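Side-chain contact in glutaredoxin-like protein NRDH (Escherichia coli, PDB 1H75), which probably serves as the electron donor to the NrdEF ribonucleotide reductase through a redox-active disulfide: residues L59-F64 with N70-A75. Numbering follows the deposited sequence.
Sequences LSWSGF and NRLHPA
One face of the Arg71 guanidinium is covered by Leu59, whose CD2 sits 3.4 Å above the plane, displaced toward the rim and nearest to Arg71 NH2 at 3.6 Å. The indole of Trp61 instead meets Leu72 at its edge: CH2 lies 3.9 Å from Leu72 CD1, near the ring plane, while Leu59 CB and Gly63 O lie in plane at other parts of the rim. Both methyls of Leu59 are used, since CD1 packs 3.9 Å from Arg71 CB and 4.2 Å from Leu72 CD2. A bend in the arginine chain at chi3 (56°) brings the guanidinium round so that one face is turned to Leu59 CD2, a van der Waals contact at the solvent-facing Arg71. Leu72, by contrast, is buried, and also touches Met21, Phe26 and Ala56. Replacing Leu59 with alanine would probably uncover the guanidinium face, leave the arginine freer to swing and open a gap beside Leu72 CD2. Met68 and Ile69 of helix 66-69 also pack on Trp61. The contact thus packs the outermost strand 59-62 of the mixed sheet against the 3-10 turn just after helix 66-69, in the C-terminal part of the thioredoxin fold shared by glutaredoxins.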
loop_
_atom_site.group_PDB
_atom_site.type_symbol
_atom_site.label_atom_id
_atom_site.label_comp_id
_atom_site.label_asym_id
_atom_site.label_seq_id
_atom_site.Cartn_x
_atom_site.Cartn_y
_atom_site.Cartn_z
ATOM N N LEU A 59 -4.533 -6.965 -7.184
ATOM C CA LEU A 59 -4.174 -5.571 -7.414
ATOM C C LEU A 59 -2.839 -5.197 -6.783
ATOM O O LEU A 59 -2.500 -5.666 -5.705
ATOM C CB LEU A 59 -5.262 -4.656 -6.846
ATOM C CG LEU A 59 -6.677 -4.971 -7.342
ATOM C CD1 LEU A 59 -7.662 -3.960 -6.778
ATOM C CD2 LEU A 59 -6.725 -4.923 -8.858
ATOM N N SER A 60 -2.096 -4.334 -7.464
ATOM C CA SER A 60 -0.802 -3.883 -6.957
ATOM C C SER A 60 -0.493 -2.554 -7.616
ATOM O O SER A 60 -0.405 -2.473 -8.846
ATOM C CB SER A 60 0.294 -4.900 -7.290
ATOM O OG SER A 60 0.544 -4.967 -8.686
ATOM N N TRP A 61 -0.333 -1.514 -6.808
ATOM C CA TRP A 61 -0.074 -0.206 -7.366
ATOM C C TRP A 61 0.826 0.592 -6.445
ATOM O O TRP A 61 1.034 0.225 -5.284
ATOM C CB TRP A 61 -1.383 0.560 -7.573
ATOM C CG TRP A 61 -2.101 0.975 -6.318
ATOM C CD1 TRP A 61 -1.893 2.100 -5.583
ATOM C CD2 TRP A 61 -3.158 0.261 -5.677
ATOM N NE1 TRP A 61 -2.757 2.140 -4.509
ATOM C CE2 TRP A 61 -3.549 1.016 -4.548
ATOM C CE3 TRP A 61 -3.820 -0.948 -5.952
ATOM C CZ2 TRP A 61 -4.577 0.609 -3.690
ATOM C CZ3 TRP A 61 -4.850 -1.356 -5.097
ATOM C CH2 TRP A 61 -5.221 -0.580 -3.976
ATOM N N SER A 62 1.322 1.702 -6.973
ATOM C CA SER A 62 2.202 2.578 -6.192
ATOM C C SER A 62 1.681 4.010 -6.173
ATOM O O SER A 62 0.898 4.390 -7.032
ATOM C CB SER A 62 3.618 2.559 -6.771
ATOM O OG SER A 62 3.664 2.998 -8.125
ATOM N N GLY A 63 2.140 4.790 -5.194
ATOM C CA GLY A 63 1.700 6.176 -5.057
ATOM C C GLY A 63 0.335 6.237 -4.405
ATOM O O GLY A 63 -0.246 5.193 -4.107
ATOM N N PHE A 64 -0.158 7.449 -4.149
ATOM C CA PHE A 64 -1.482 7.639 -3.556
ATOM C C PHE A 64 -2.499 7.556 -4.693
ATOM O O PHE A 64 -2.534 8.410 -5.591
ATOM C CB PHE A 64 -1.576 8.996 -2.863
ATOM C CG PHE A 64 -2.951 9.303 -2.318
ATOM C CD1 PHE A 64 -3.562 8.440 -1.411
ATOM C CD2 PHE A 64 -3.614 10.469 -2.697
ATOM C CE1 PHE A 64 -4.819 8.731 -0.881
ATOM C CE2 PHE A 64 -4.871 10.771 -2.172
ATOM C CZ PHE A 64 -5.473 9.900 -1.264
ATOM N N ASN A 70 -10.464 2.591 -3.796
ATOM C CA ASN A 70 -11.891 2.356 -3.892
ATOM C C ASN A 70 -12.213 0.989 -4.460
ATOM O O ASN A 70 -13.334 0.510 -4.299
ATOM C CB ASN A 70 -12.566 3.459 -4.710
ATOM C CG ASN A 70 -12.806 4.701 -3.893
ATOM O OD1 ASN A 70 -12.785 4.656 -2.656
ATOM N ND2 ASN A 70 -13.043 5.818 -4.564
ATOM N N ARG A 71 -11.237 0.346 -5.106
ATOM C CA ARG A 71 -11.487 -0.995 -5.630
ATOM C C ARG A 71 -11.390 -2.062 -4.537
ATOM O O ARG A 71 -11.632 -3.238 -4.800
ATOM C CB ARG A 71 -10.520 -1.316 -6.774
ATOM C CG ARG A 71 -10.765 -0.423 -7.986
ATOM C CD ARG A 71 -9.955 -0.873 -9.193
ATOM N NE ARG A 71 -10.241 -2.269 -9.503
ATOM C CZ ARG A 71 -9.545 -3.012 -10.355
ATOM N NH1 ARG A 71 -8.509 -2.499 -10.998
ATOM N NH2 ARG A 71 -9.886 -4.285 -10.546
ATOM N N LEU A 72 -11.052 -1.644 -3.321
ATOM C CA LEU A 72 -10.930 -2.558 -2.187
ATOM C C LEU A 72 -12.212 -2.704 -1.348
ATOM O O LEU A 72 -12.209 -3.423 -0.350
ATOM C CB LEU A 72 -9.795 -2.094 -1.264
ATOM C CG LEU A 72 -8.433 -1.963 -1.962
ATOM C CD1 LEU A 72 -7.387 -1.540 -0.940
ATOM C CD2 LEU A 72 -8.050 -3.280 -2.627
ATOM N N HIS A 73 -13.294 -2.027 -1.733
ATOM C CA HIS A 73 -14.533 -2.130 -0.961
ATOM C C HIS A 73 -14.982 -3.577 -0.970
ATOM O O HIS A 73 -14.899 -4.269 -1.980
ATOM C CB HIS A 73 -15.620 -1.186 -1.500
ATOM C CG HIS A 73 -15.451 0.232 -1.046
ATOM N ND1 HIS A 73 -15.497 0.592 0.283
ATOM C CD2 HIS A 73 -15.197 1.371 -1.737
ATOM C CE1 HIS A 73 -15.271 1.889 0.394
ATOM N NE2 HIS A 73 -15.089 2.382 -0.817
ATOM N N PRO A 74 -15.475 -4.053 0.170
ATOM C CA PRO A 74 -15.901 -5.452 0.232
ATOM C C PRO A 74 -17.109 -5.869 -0.597
ATOM O O PRO A 74 -18.061 -5.119 -0.775
ATOM C CB PRO A 74 -16.099 -5.686 1.734
ATOM C CG PRO A 74 -16.570 -4.350 2.228
ATOM C CD PRO A 74 -15.680 -3.358 1.455
ATOM N N ALA A 75 -17.044 -7.090 -1.109
ATOM C CA ALA A 75 -18.144 -7.650 -1.889
ATOM C C ALA A 75 -19.258 -8.048 -0.913
ATOM O O ALA A 75 -19.012 -8.228 0.283
ATOM C CB ALA A 75 -17.661 -8.873 -2.662
#